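Local coordinates for protein transcriptional regulator (AraC-type DNA-binding domain-containing proteins) (Chromobacterium violaceum, PDB 3OIO) that probably binds specific DNA sequences as a transcription factor of the AraC type, this chain being its helix-turn-helix DNA-binding domain, at residues Y55-E58 / L59-R63; S74-Q77 / I78-C82. All blocks are in the same frame, centred on the assembly; numbering follows the deposited sequence. Where two conformers were deposited one is given.

Contact 1 (Y55-E58 / L59-R63); sequences YYLE and LRLNR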
loop_
_atom_site.group_PDB
_atom_site.type_symbol
_atom_site.label_atom_id
_atom_site.label_comp_id
_atom_site.label_asym_id
_atom_site.label_seq_id
_atom_site.Cartn_x
_atom_site.Cartn_y
_atom_site.Cartn_z
ATOM N N TYR A 55 -6.586 0.041 2.034
ATOM C CA TYR A 55 -5.448 -0.594 2.683
ATOM C C TYR A 55 -4.355 -0.886 1.622
ATOM O O TYR A 55 -3.159 -0.725 1.872
ATOM C CB TYR A 55 -5.876 -1.892 3.416
ATOM C CG TYR A 55 -4.734 -2.483 4.174
ATOM C CD1 TYR A 55 -4.468 -2.106 5.488
ATOM C CD2 TYR A 55 -3.856 -3.374 3.535
ATOM C CE1 TYR A 55 -3.349 -2.630 6.171
ATOM C CE2 TYR A 55 -2.742 -3.888 4.188
ATOM C CZ TYR A 55 -2.508 -3.533 5.512
ATOM O OH TYR A 55 -1.402 -4.041 6.162
ATOM N N TYR A 56 -4.770 -1.315 0.435
ATOM C CA TYR A 56 -3.793 -1.604 -0.633
ATOM C C TYR A 56 -2.989 -0.342 -0.998
ATOM O O TYR A 56 -1.762 -0.396 -1.214
ATOM C CB TYR A 56 -4.538 -2.138 -1.876
ATOM C CG TYR A 56 -3.829 -3.263 -2.610
ATOM C CD1 TYR A 56 -2.414 -3.374 -2.601
ATOM C CD2 TYR A 56 -4.569 -4.193 -3.359
ATOM C CE1 TYR A 56 -1.772 -4.429 -3.279
ATOM C CE2 TYR A 56 -3.943 -5.244 -4.049
ATOM C CZ TYR A 56 -2.555 -5.345 -4.026
ATOM O OH TYR A 56 -1.979 -6.371 -4.726
ATOM N N LEU A 57 -3.677 0.786 -1.039
ATOM C CA LEU A 57 -2.997 2.066 -1.272
ATOM C C LEU A 57 -1.996 2.326 -0.121
ATOM O O LEU A 57 -0.858 2.743 -0.377
ATOM C CB LEU A 57 -4.006 3.203 -1.354
ATOM C CG LEU A 57 -3.378 4.603 -1.541
ATOM C CD1 LEU A 57 -2.559 4.699 -2.860
ATOM C CD2 LEU A 57 -4.490 5.721 -1.466
ATOM N N GLU A 58 -2.411 2.100 1.133
ATOM C CA GLU A 58 -1.465 2.283 2.245
ATOM C C GLU A 58 -0.210 1.416 2.072
ATOM O O GLU A 58 0.905 1.855 2.345
ATOM C CB GLU A 58 -2.087 1.898 3.590
ATOM C CG GLU A 58 -3.262 2.730 4.020
ATOM C CD GLU A 58 -3.776 2.254 5.380
ATOM O OE1 GLU A 58 -2.965 2.097 6.313
ATOM O OE2 GLU A 58 -4.991 1.996 5.509
ATOM N N LEU A 59 -0.415 0.178 1.647
ATOM C CA LEU A 59 0.678 -0.758 1.455
ATOM C C LEU A 59 1.628 -0.250 0.358
ATOM O O LEU A 59 2.855 -0.218 0.544
ATOM C CB LEU A 59 0.050 -2.094 1.087
ATOM C CG LEU A 59 0.863 -3.347 0.925
ATOM C CD1 LEU A 59 -0.097 -4.547 0.844
ATOM C CD2 LEU A 59 1.667 -3.179 -0.344
ATOM N N ARG A 60 1.058 0.177 -0.771
ATOM C CA ARG A 60 1.858 0.701 -1.890
ATOM C C ARG A 60 2.604 1.983 -1.477
ATOM O O ARG A 60 3.770 2.158 -1.858
ATOM C CB ARG A 60 0.954 0.953 -3.110
ATOM C CG ARG A 60 0.466 -0.399 -3.742
ATOM C CD ARG A 60 -0.784 -0.267 -4.678
ATOM N NE ARG A 60 -0.585 0.935 -5.480
ATOM C CZ ARG A 60 -1.502 1.845 -5.756
ATOM N NH1 ARG A 60 -1.112 2.975 -6.387
ATOM N NH2 ARG A 60 -2.788 1.625 -5.411
ATOM N N LEU A 61 1.953 2.840 -0.680
ATOM C CA LEU A 61 2.611 4.056 -0.165
ATOM C C LEU A 61 3.766 3.724 0.792
ATOM O O LEU A 61 4.808 4.412 0.774
ATOM C CB LEU A 61 1.598 4.955 0.558
ATOM C CG LEU A 61 0.685 5.683 -0.457
ATOM C CD1 LEU A 61 -0.477 6.336 0.322
ATOM C CD2 LEU A 61 1.411 6.743 -1.389
ATOM N N ASN A 62 3.595 2.680 1.628
ATOM C CA ASN A 62 4.690 2.256 2.471
ATOM C C ASN A 62 5.843 1.647 1.685
ATOM O O ASN A 62 7.010 1.852 2.064
ATOM C CB ASN A 62 4.185 1.321 3.592
ATOM C CG ASN A 62 3.686 2.118 4.785
ATOM O OD1 ASN A 62 4.481 2.553 5.643
ATOM N ND2 ASN A 62 2.374 2.343 4.841
ATOM N N ARG A 63 5.547 0.901 0.606
ATOM C CA ARG A 63 6.654 0.444 -0.236
ATOM C C ARG A 63 7.374 1.673 -0.835
ATOM O O ARG A 63 8.618 1.713 -0.932
ATOM C CB ARG A 63 6.168 -0.527 -1.335
ATOM C CG ARG A 63 7.269 -0.937 -2.343
ATOM C CD ARG A 63 8.547 -1.558 -1.755
ATOM N NE ARG A 63 8.377 -2.664 -0.806
ATOM C CZ ARG A 63 8.298 -3.954 -1.140
ATOM N NH1 ARG A 63 8.179 -4.890 -0.188
ATOM N NH2 ARG A 63 8.315 -4.319 -2.422
#
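The guanidinium of Arg60 has CD1 of Leu57 over one face, 4.0 Å from NH2, one turn back along helix 52-70; Phe84, in the loop beyond helix 75-81, makes a cation-pi contact with the same group. Tyr56 CD1 lies 4.1 Å from Arg60 CD, an oblique approach to the ring, so the two side chains touch through carbon, crossing at about a right angle with the planes of ring and guanidinium 63° apart. In the conformer given, one of two, Leu59 CD1 approaches both tyrosine rings obliquely, 4.3 Å from Tyr55 CE2 and equally far from Tyr56 CD1. The bend of Arg60 at chi3 (42°) turns the chain back over Leu57, while its NE is hydrogen-bonded to Cys82 O. Tyr56 OH is likewise engaged, with Asn19 O and Leu24 N, tying this helix to the segment after helix 7-17. On a further side Leu57 CG rests on Leu61 CD1 at 3.9 Å, and Leu61 continues into Phe84 and into Thr93 and His97 of helix 87-98. Regular i to i+4 bonds run beneath these side chains, among them Leu61 N to Leu57 O at 2.8 Å. At Glu58 the pattern gains a second donor: its O accepts from Asn62 N and from Asn62 ND2, both at 2.9 Å, from opposite faces of the carbonyl plane. The ND2 approach is well above that plane, 44° out of it. The ND2 bond holds the Asn62 amide against its own helix, while the outward polar bonds of Tyr56 OH and Arg60 NE tie this central helix to neighbouring loops of the DNA-binding domain, adding defined bonds to apolar contact.

Contact 2 (S74-Q77 / I78-C82); sequences SIVQ and IGLAC. With SO4 (sulfate ion), chain C.
Ile78 packs tightly back against the first turn of helix 75-81, its CG1 3.6 Å from Ser74 O, and Ile78 N hydrogen-bonds that same oxygen at 3.1 Å. With CG1 beside its own backbone N (chi1 -75°), the branch runs back toward the helix start, and the side chain is buried against Leu67 and Leu68 of helix 52-70 and Phe90 of helix 87-98. Ile75 adds to this inner side through Leu68, Phe90 and Pro102. Gly79, also buried, donates its N to Ile75 O at 2.9 Å. Across the helix the contacts are sparser: Val76 CG1 and Leu80 CD1, both on exposed residues, come only to 4.3 Å, the same pair being joined by the bond from Leu80 N to Val76 O. The side chain of exposed Gln77 was modelled in two conformers on this outer side; its backbone O accepts from Ala81 N, whose residue brings CB to 3.5 Å from Gln77 O. The start of the helix is closed by Ser74 as N-cap. Its OG, turned between the backbone N and the carbonyl carbon (chi1 69°), accepts from Gln77 N at 3.0 Å with a nearly straight N-H...O angle of 162°. The neighbouring amide, Ile75 N, donates to O2 of a sulfate ion at 3.0 Å, and CG1 of Ile75 comes within 3.5 Å of the same oxygen. Arg103, from helix 102-107, also hydrogen-bonds the sulfate, which probably came from the crystallisation liquor. A serine oxygen and an anion thus occupy two N-H groups of the first turn, where the helix dipole should be positive; with Arg103 this would suit a negative group, consistent with, though not proof of, a place where a DNA phosphate could lie.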
loop_
_atom_site.group_PDB
_atom_site.type_symbol
_atom_site.label_atom_id
_atom_site.label_comp_id
_atom_site.label_asym_id
_atom_site.label_seq_id
_atom_site.Cartn_x
_atom_site.Cartn_y
_atom_site.Cartn_z
ATOM N N SER A 74 14.214 8.347 -9.286
ATOM C CA SER A 74 13.461 9.594 -9.269
ATOM C C SER A 74 12.121 9.395 -8.531
ATOM O O SER A 74 11.649 8.255 -8.340
ATOM C CB SER A 74 13.229 10.108 -10.695
ATOM O OG SER A 74 12.333 9.264 -11.412
ATOM N N ILE A 75 11.510 10.504 -8.120
ATOM C CA ILE A 75 10.177 10.460 -7.535
ATOM C C ILE A 75 9.238 9.757 -8.525
ATOM O O ILE A 75 8.448 8.885 -8.133
ATOM C CB ILE A 75 9.671 11.887 -7.140
ATOM C CG1 ILE A 75 10.628 12.559 -6.141
ATOM C CG2 ILE A 75 8.272 11.865 -6.586
ATOM C CD1 ILE A 75 11.078 11.677 -5.011
ATOM N N VAL A 76 9.379 10.073 -9.812
ATOM C CA VAL A 76 8.524 9.497 -10.851
ATOM C C VAL A 76 8.680 7.980 -10.969
ATOM O O VAL A 76 7.687 7.256 -11.033
ATOM C CB VAL A 76 8.683 10.226 -12.238
ATOM C CG1 VAL A 76 7.842 9.535 -13.354
ATOM C CG2 VAL A 76 8.261 11.701 -12.086
ATOM N N GLN A 77 9.926 7.521 -10.971
ATOM C CA GLN A 77 10.260 6.100 -11.022
ATOM C C GLN A 77 9.605 5.341 -9.872
ATOM O O GLN A 77 9.020 4.279 -10.065
ATOM C CB GLN A 77 11.780 5.941 -10.941
ATOM C CG GLN A 77 12.322 4.560 -11.297
ATOM C CD GLN A 77 13.810 4.594 -11.635
ATOM O OE1 GLN A 77 14.442 5.656 -11.642
ATOM N NE2 GLN A 77 14.375 3.430 -11.904
ATOM N N ILE A 78 9.714 5.898 -8.670
ATOM C CA ILE A 78 9.224 5.237 -7.469
ATOM C C ILE A 78 7.701 5.185 -7.543
ATOM O O ILE A 78 7.078 4.143 -7.239
ATOM C CB ILE A 78 9.701 5.942 -6.183
ATOM C CG1 ILE A 78 11.180 5.614 -5.969
ATOM C CG2 ILE A 78 8.868 5.483 -4.950
ATOM C CD1 ILE A 78 11.895 6.564 -4.994
ATOM N N GLY A 79 7.095 6.294 -7.966
ATOM C CA GLY A 79 5.619 6.306 -8.122
ATOM C C GLY A 79 5.191 5.205 -9.081
ATOM O O GLY A 79 4.249 4.466 -8.795
ATOM N N LEU A 80 5.875 5.068 -10.209
ATOM C CA LEU A 80 5.494 4.020 -11.191
ATOM C C LEU A 80 5.697 2.602 -10.646
ATOM O O LEU A 80 4.864 1.724 -10.843
ATOM C CB LEU A 80 6.309 4.183 -12.500
ATOM C CG LEU A 80 5.867 5.262 -13.472
ATOM C CD1 LEU A 80 6.963 5.478 -14.557
ATOM C CD2 LEU A 80 4.560 4.876 -14.148
ATOM N N ALA A 81 6.784 2.394 -9.910
ATOM C CA ALA A 81 7.087 1.092 -9.309
ATOM C C ALA A 81 6.086 0.681 -8.240
ATOM O O ALA A 81 6.004 -0.494 -7.885
ATOM C CB ALA A 81 8.507 1.125 -8.685
ATOM N N CYS A 82 5.342 1.650 -7.696
ATOM C CA CYS A 82 4.391 1.349 -6.644
ATOM C C CYS A 82 2.964 1.487 -7.155
ATOM O O CYS A 82 2.020 1.596 -6.361
ATOM C CB CYS A 82 4.642 2.229 -5.416
ATOM S SG CYS A 82 6.251 1.913 -4.694
HETATM S S SO4 C . 13.596 13.903 -8.581
HETATM O O1 SO4 C . 12.205 14.300 -8.937
HETATM O O2 SO4 C . 13.608 12.594 -7.885
HETATM O O3 SO4 C . 14.429 13.676 -9.780
HETATM O O4 SO4 C . 14.140 14.980 -7.737
#

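In the fold
Contact 1 closes before contact 2 opens: helix 52-70 carries the first near the middle of the chain, and helix 75-81, next in sequence, carries the second, with centres about 13 Å apart. They meet directly at the C-terminal end of helix 75-81, where Arg60 NE lies 2.8 Å from Cys82 O, a probable hydrogen bond, and Arg63 CG packs on Cys82 SG at 3.8 Å. Both belong to the same all-helical helix-turn-helix domain. Helix 52-70 spans its two halves, so contact 1 faces the N-terminal helices as well as helix 87-98, whereas contact 2 belongs to the C-terminal half alone.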